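Local coordinates for protein tyrosinase (Burkholderia thailandensis, PDB 5ZRD) that hydroxylates monophenols to catechols at a pair of copper ions and probably oxidises these further to quinones, as tyrosinases do, at residues 28-40 with 138-152. Residues are numbered along the deposited sequence; the frame is centred on the assembly and turned at random.
Sequences PLEDLVRAWVGIQ and FELDGKQIDNPLRSF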
loop_
_atom_site.group_PDB
_atom_site.type_symbol
_atom_site.label_atom_id
_atom_site.label_comp_id
_atom_site.label_asym_id
_atom_site.label_seq_id
_atom_site.Cartn_x
_atom_site.Cartn_y
_atom_site.Cartn_z
ATOM N N PRO A 28 23.871 -16.815 48.126
ATOM C CA PRO A 28 23.697 -16.990 46.663
ATOM C C PRO A 28 22.234 -16.855 46.185
ATOM O O PRO A 28 21.956 -16.031 45.291
ATOM C CB PRO A 28 24.205 -18.414 46.373
ATOM C CG PRO A 28 25.202 -18.674 47.467
ATOM C CD PRO A 28 24.601 -17.977 48.667
ATOM N N LEU A 29 21.306 -17.619 46.770
ATOM C CA LEU A 29 19.907 -17.493 46.380
ATOM C C LEU A 29 19.385 -16.088 46.699
ATOM O O LEU A 29 18.669 -15.508 45.881
ATOM C CB LEU A 29 19.051 -18.560 47.060
ATOM C CG LEU A 29 17.747 -18.880 46.341
ATOM C CD1 LEU A 29 17.954 -19.022 44.842
ATOM C CD2 LEU A 29 17.127 -20.142 46.888
ATOM N N GLU A 30 19.770 -15.528 47.839
ATOM C CA GLU A 30 19.281 -14.202 48.213
ATOM C C GLU A 30 19.780 -13.148 47.204
ATOM O O GLU A 30 19.023 -12.219 46.786
ATOM C CB GLU A 30 19.713 -13.869 49.640
ATOM C CG GLU A 30 18.849 -14.531 50.712
ATOM C CD GLU A 30 19.396 -14.428 52.130
ATOM O OE1 GLU A 30 18.702 -14.854 53.078
ATOM O OE2 GLU A 30 20.520 -13.924 52.275
ATOM N N ASP A 31 21.031 -13.259 46.778
ATOM C CA ASP A 31 21.536 -12.263 45.806
ATOM C C ASP A 31 20.738 -12.309 44.493
ATOM O O ASP A 31 20.368 -11.271 43.913
ATOM C CB ASP A 31 23.017 -12.493 45.495
ATOM C CG ASP A 31 23.939 -12.144 46.666
ATOM O OD1 ASP A 31 23.575 -11.313 47.539
ATOM O OD2 ASP A 31 25.054 -12.705 46.687
ATOM N N LEU A 32 20.499 -13.528 44.022
ATOM C CA LEU A 32 19.738 -13.727 42.801
ATOM C C LEU A 32 18.338 -13.117 42.968
ATOM O O LEU A 32 17.934 -12.303 42.141
ATOM C CB LEU A 32 19.653 -15.223 42.474
ATOM C CG LEU A 32 18.881 -15.526 41.189
ATOM C CD1 LEU A 32 19.696 -15.123 39.971
ATOM C CD2 LEU A 32 18.455 -16.979 41.132
ATOM N N VAL A 33 17.625 -13.495 44.030
ATOM C CA VAL A 33 16.276 -12.965 44.256
ATOM C C VAL A 33 16.340 -11.439 44.374
ATOM O O VAL A 33 15.554 -10.735 43.735
ATOM C CB VAL A 33 15.583 -13.619 45.467
ATOM C CG1 VAL A 33 14.351 -12.834 45.895
ATOM C CG2 VAL A 33 15.194 -15.068 45.184
ATOM N N ARG A 34 17.301 -10.928 45.144
ATOM C CA ARG A 34 17.392 -9.488 45.365
ATOM C C ARG A 34 17.606 -8.783 44.031
ATOM O O ARG A 34 17.068 -7.721 43.841
ATOM C CB ARG A 34 18.510 -9.133 46.356
ATOM C CG ARG A 34 18.779 -7.635 46.501
ATOM C CD ARG A 34 19.919 -7.306 47.460
ATOM N NE ARG A 34 19.516 -7.559 48.833
ATOM C CZ ARG A 34 19.918 -8.584 49.580
ATOM N NH1 ARG A 34 19.412 -8.718 50.797
ATOM N NH2 ARG A 34 20.812 -9.461 49.129
ATOM N N ALA A 35 18.409 -9.370 43.138
ATOM C CA ALA A 35 18.684 -8.784 41.802
ATOM C C ALA A 35 17.417 -8.775 40.937
ATOM O O ALA A 35 17.154 -7.823 40.183
ATOM C CB ALA A 35 19.778 -9.573 41.119
ATOM N N TRP A 36 16.644 -9.855 41.028
ATOM C CA TRP A 36 15.440 -9.973 40.244
ATOM C C TRP A 36 14.389 -8.981 40.772
ATOM O O TRP A 36 13.675 -8.320 39.976
ATOM C CB TRP A 36 14.934 -11.420 40.263
ATOM C CG TRP A 36 15.468 -12.257 39.149
ATOM C CD1 TRP A 36 16.567 -13.072 39.152
ATOM C CD2 TRP A 36 14.898 -12.363 37.843
ATOM N NE1 TRP A 36 16.719 -13.674 37.930
ATOM C CE2 TRP A 36 15.717 -13.243 37.106
ATOM C CE3 TRP A 36 13.787 -11.785 37.230
ATOM C CZ2 TRP A 36 15.435 -13.572 35.791
ATOM C CZ3 TRP A 36 13.510 -12.104 35.928
ATOM C CH2 TRP A 36 14.325 -12.986 35.226
ATOM N N VAL A 37 14.296 -8.843 42.104
ATOM C CA VAL A 37 13.413 -7.792 42.665
ATOM C C VAL A 37 13.834 -6.431 42.088
ATOM O O VAL A 37 13.029 -5.677 41.542
ATOM C CB VAL A 37 13.427 -7.803 44.208
ATOM C CG1 VAL A 37 12.641 -6.628 44.776
ATOM C CG2 VAL A 37 12.890 -9.115 44.766
ATOM N N GLY A 38 15.124 -6.152 42.113
ATOM C CA GLY A 38 15.606 -4.861 41.628
ATOM C C GLY A 38 15.296 -4.596 40.164
ATOM O O GLY A 38 14.859 -3.490 39.817
ATOM N N ILE A 39 15.527 -5.567 39.271
ATOM C CA ILE A 39 15.280 -5.289 37.814
ATOM C C ILE A 39 13.773 -5.204 37.560
ATOM O O ILE A 39 13.334 -4.475 36.670
ATOM C CB ILE A 39 16.003 -6.278 36.863
ATOM C CG1 ILE A 39 15.482 -7.719 36.928
ATOM C CG2 ILE A 39 17.518 -6.233 37.073
ATOM C CD1 ILE A 39 15.839 -8.557 35.691
ATOM N N GLN A 40 12.974 -5.902 38.362
ATOM C CA GLN A 40 11.506 -5.812 38.215
ATOM C C GLN A 40 11.018 -4.434 38.679
ATOM O O GLN A 40 9.989 -3.993 38.206
ATOM C CB GLN A 40 10.813 -6.974 38.938
ATOM C CG GLN A 40 10.850 -8.243 38.102
ATOM C CD GLN A 40 10.245 -9.492 38.688
ATOM O OE1 GLN A 40 9.638 -9.498 39.759
ATOM N NE2 GLN A 40 10.420 -10.584 37.957
ATOM N N PHE A 138 9.187 -15.534 49.340
ATOM C CA PHE A 138 10.589 -15.677 49.688
ATOM C C PHE A 138 10.908 -14.787 50.900
ATOM O O PHE A 138 10.364 -13.685 51.024
ATOM C CB PHE A 138 11.446 -15.296 48.476
ATOM C CG PHE A 138 12.893 -15.682 48.610
ATOM C CD1 PHE A 138 13.273 -17.013 48.527
ATOM C CD2 PHE A 138 13.871 -14.712 48.825
ATOM C CE1 PHE A 138 14.599 -17.372 48.712
ATOM C CE2 PHE A 138 15.205 -15.068 48.973
ATOM C CZ PHE A 138 15.562 -16.398 48.910
ATOM N N GLU A 139 11.836 -15.228 51.746
ATOM C CA GLU A 139 12.350 -14.402 52.857
ATOM C C GLU A 139 13.622 -13.658 52.414
ATOM O O GLU A 139 14.704 -14.246 52.244
ATOM C CB GLU A 139 12.591 -15.292 54.080
ATOM C CG GLU A 139 12.647 -14.539 55.404
ATOM C CD GLU A 139 11.387 -13.812 55.874
ATOM O OE1 GLU A 139 10.337 -13.866 55.184
ATOM O OE2 GLU A 139 11.468 -13.163 56.937
ATOM N N LEU A 140 13.493 -12.346 52.247
ATOM C CA LEU A 140 14.635 -11.483 51.995
ATOM C C LEU A 140 14.680 -10.324 53.013
ATOM O O LEU A 140 13.680 -9.615 53.189
ATOM C CB LEU A 140 14.520 -10.936 50.573
ATOM C CG LEU A 140 15.746 -10.148 50.134
ATOM C CD1 LEU A 140 16.902 -11.094 49.829
ATOM C CD2 LEU A 140 15.431 -9.253 48.943
ATOM N N ASP A 141 15.848 -10.086 53.638
ATOM C CA ASP A 141 16.009 -8.991 54.630
ATOM C C ASP A 141 14.995 -9.179 55.778
ATOM O O ASP A 141 14.267 -8.235 56.130
ATOM C CB ASP A 141 15.764 -7.591 54.006
ATOM C CG ASP A 141 16.790 -7.190 52.927
ATOM O OD1 ASP A 141 17.971 -7.578 53.021
ATOM O OD2 ASP A 141 16.408 -6.428 52.000
ATOM N N GLY A 142 14.908 -10.406 56.309
ATOM C CA GLY A 142 13.884 -10.807 57.296
ATOM C C GLY A 142 12.501 -10.205 57.044
ATOM O O GLY A 142 11.808 -9.867 57.994
ATOM N N LYS A 143 12.085 -10.049 55.786
ATOM C CA LYS A 143 10.681 -9.747 55.439
ATOM C C LYS A 143 10.213 -10.770 54.402
ATOM O O LYS A 143 10.986 -11.184 53.531
ATOM C CB LYS A 143 10.506 -8.330 54.880
ATOM C CG LYS A 143 10.671 -7.215 55.904
ATOM C CD LYS A 143 10.566 -5.819 55.331
ATOM C CE LYS A 143 10.986 -4.762 56.332
ATOM N NZ LYS A 143 10.360 -3.452 56.046
ATOM N N GLN A 144 8.968 -11.197 54.514
ATOM C CA GLN A 144 8.377 -11.999 53.459
ATOM C C GLN A 144 8.129 -11.112 52.236
ATOM O O GLN A 144 7.644 -9.999 52.398
ATOM C CB GLN A 144 7.065 -12.627 53.917
ATOM C CG GLN A 144 7.269 -13.954 54.625
ATOM C CD GLN A 144 6.349 -15.002 54.057
ATOM O OE1 GLN A 144 5.233 -14.706 53.639
ATOM N NE2 GLN A 144 6.821 -16.236 54.026
ATOM N N ILE A 145 8.483 -11.596 51.032
ATOM C CA ILE A 145 8.079 -10.914 49.786
ATOM C C ILE A 145 7.430 -11.932 48.858
ATOM O O ILE A 145 7.589 -13.131 49.048
ATOM C CB ILE A 145 9.264 -10.214 49.090
ATOM C CG1 ILE A 145 10.320 -11.217 48.607
ATOM C CG2 ILE A 145 9.852 -9.150 50.016
ATOM C CD1 ILE A 145 11.375 -10.622 47.717
ATOM N N ASP A 146 6.737 -11.406 47.855
ATOM C CA ASP A 146 6.350 -12.177 46.670
ATOM C C ASP A 146 7.652 -12.630 45.939
ATOM O O ASP A 146 8.578 -11.823 45.737
ATOM C CB ASP A 146 5.485 -11.304 45.735
ATOM C CG ASP A 146 4.128 -10.891 46.370
ATOM O OD1 ASP A 146 3.677 -11.525 47.346
ATOM O OD2 ASP A 146 3.498 -9.933 45.879
ATOM N N ASN A 147 7.734 -13.915 45.605
ATOM C CA ASN A 147 8.827 -14.462 44.826
ATOM C C ASN A 147 8.818 -13.800 43.441
ATOM O O ASN A 147 7.907 -14.008 42.687
ATOM C CB ASN A 147 8.668 -15.977 44.694
ATOM C CG ASN A 147 9.747 -16.635 43.854
ATOM O OD1 ASN A 147 10.718 -15.995 43.477
ATOM N ND2 ASN A 147 9.587 -17.907 43.554
ATOM N N PRO A 148 9.825 -12.988 43.105
ATOM C CA PRO A 148 9.816 -12.366 41.787
ATOM C C PRO A 148 9.949 -13.347 40.606
ATOM O O PRO A 148 9.714 -12.948 39.470
ATOM C CB PRO A 148 11.062 -11.470 41.792
ATOM C CG PRO A 148 12.025 -12.246 42.625
ATOM C CD PRO A 148 11.173 -12.921 43.682
ATOM N N LEU A 149 10.313 -14.605 40.873
ATOM C CA LEU A 149 10.598 -15.606 39.822
ATOM C C LEU A 149 9.337 -16.396 39.412
ATOM O O LEU A 149 9.368 -17.015 38.346
ATOM C CB LEU A 149 11.671 -16.574 40.337
ATOM C CG LEU A 149 12.889 -15.948 41.014
ATOM C CD1 LEU A 149 13.875 -17.044 41.472
ATOM C CD2 LEU A 149 13.558 -14.979 40.068
ATOM N N ARG A 150 8.249 -16.387 40.205
ATOM C CA ARG A 150 7.069 -17.178 39.871
ATOM C C ARG A 150 6.276 -16.539 38.729
ATOM O O ARG A 150 5.593 -17.246 38.011
ATOM C CB ARG A 150 6.152 -17.431 41.070
ATOM C CG ARG A 150 5.455 -16.227 41.688
ATOM C CD ARG A 150 4.083 -16.641 42.223
ATOM N NE ARG A 150 3.963 -18.075 42.540
ATOM C CZ ARG A 150 2.837 -18.801 42.489
ATOM N NH1 ARG A 150 1.760 -18.325 41.889
ATOM N NH2 ARG A 150 2.790 -19.995 43.063
ATOM N N SER A 151 6.386 -15.237 38.530
ATOM C CA SER A 151 5.554 -14.571 37.553
ATOM C C SER A 151 5.944 -13.103 37.548
ATOM O O SER A 151 6.779 -12.642 38.354
ATOM C CB SER A 151 4.095 -14.731 37.857
ATOM O OG SER A 151 3.853 -14.267 39.181
ATOM N N PHE A 152 5.342 -12.369 36.654
ATOM C CA PHE A 152 5.651 -10.938 36.584
ATOM C C PHE A 152 4.383 -10.204 36.176
ATOM O O PHE A 152 3.612 -10.694 35.372
ATOM C CB PHE A 152 6.806 -10.693 35.623
ATOM C CG PHE A 152 7.089 -9.260 35.253
ATOM C CD1 PHE A 152 7.669 -8.394 36.168
ATOM C CD2 PHE A 152 6.864 -8.808 33.963
ATOM C CE1 PHE A 152 7.982 -7.095 35.818
ATOM C CE2 PHE A 152 7.197 -7.513 33.608
ATOM C CZ PHE A 152 7.747 -6.656 34.534
HETATM O O HOH W 1 7.396 -10.645 39.894
#
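Val33 meets the hairpin with every atom beyond its backbone. Its CB lies 3.8 Å from Phe138 CE2; at the branch, CG2 stands above the centre of the Phe138 ring, only 12° off the normal, a CH-pi contact. CG1, placed anti to the backbone N (chi1 166°), comes 3.5 Å from Phe138 CD2 and reaches on to Ile145 CD1 and Pro148 CD. The edge of the same ring is met, near its plane, by Glu30 CG. One turn on from Val33, Val37 CG2 packs against Ile145 CD1 at 3.6 Å and against Pro148 CG.

The axes of helix 28-40 and strand 138-140 run at 93° to each other, so the helix crosses an antiparallel beta hairpin of strands 137-140 and 143-146, whose turn carries Asp141. There Leu140 CD1 lies over one face of the Arg34 guanidinium, while Asp141 OD1 accepts from Arg34 NH1 at 2.9 Å. That salt bridge is well short of straight and reaches OD1 from above the carboxylate plane; high B-factors at Asp141 suggest a mobile link.

Beyond the hairpin, Leu149 CD2 sits over the five-membered ring of Trp36 in a second CH-pi contact, 3.4 Å from Trp36 CG. Asn147 OD1 accepts from Leu149 N in an Asx turn. Phe50 meets Trp36 edge-to-face, and Phe318 of helix 315-334, which also carries the copper ligand His320, touches both Trp36 and Leu149. The side chains of Trp36 and His320 are about 10 Å apart.

At the helix's C-terminal end, Gln40 NE2 donates to Pro148 O at 2.9 Å, nearly in its own amide plane, while Gln40 CG rests 3.7 Å from Phe152 CD1.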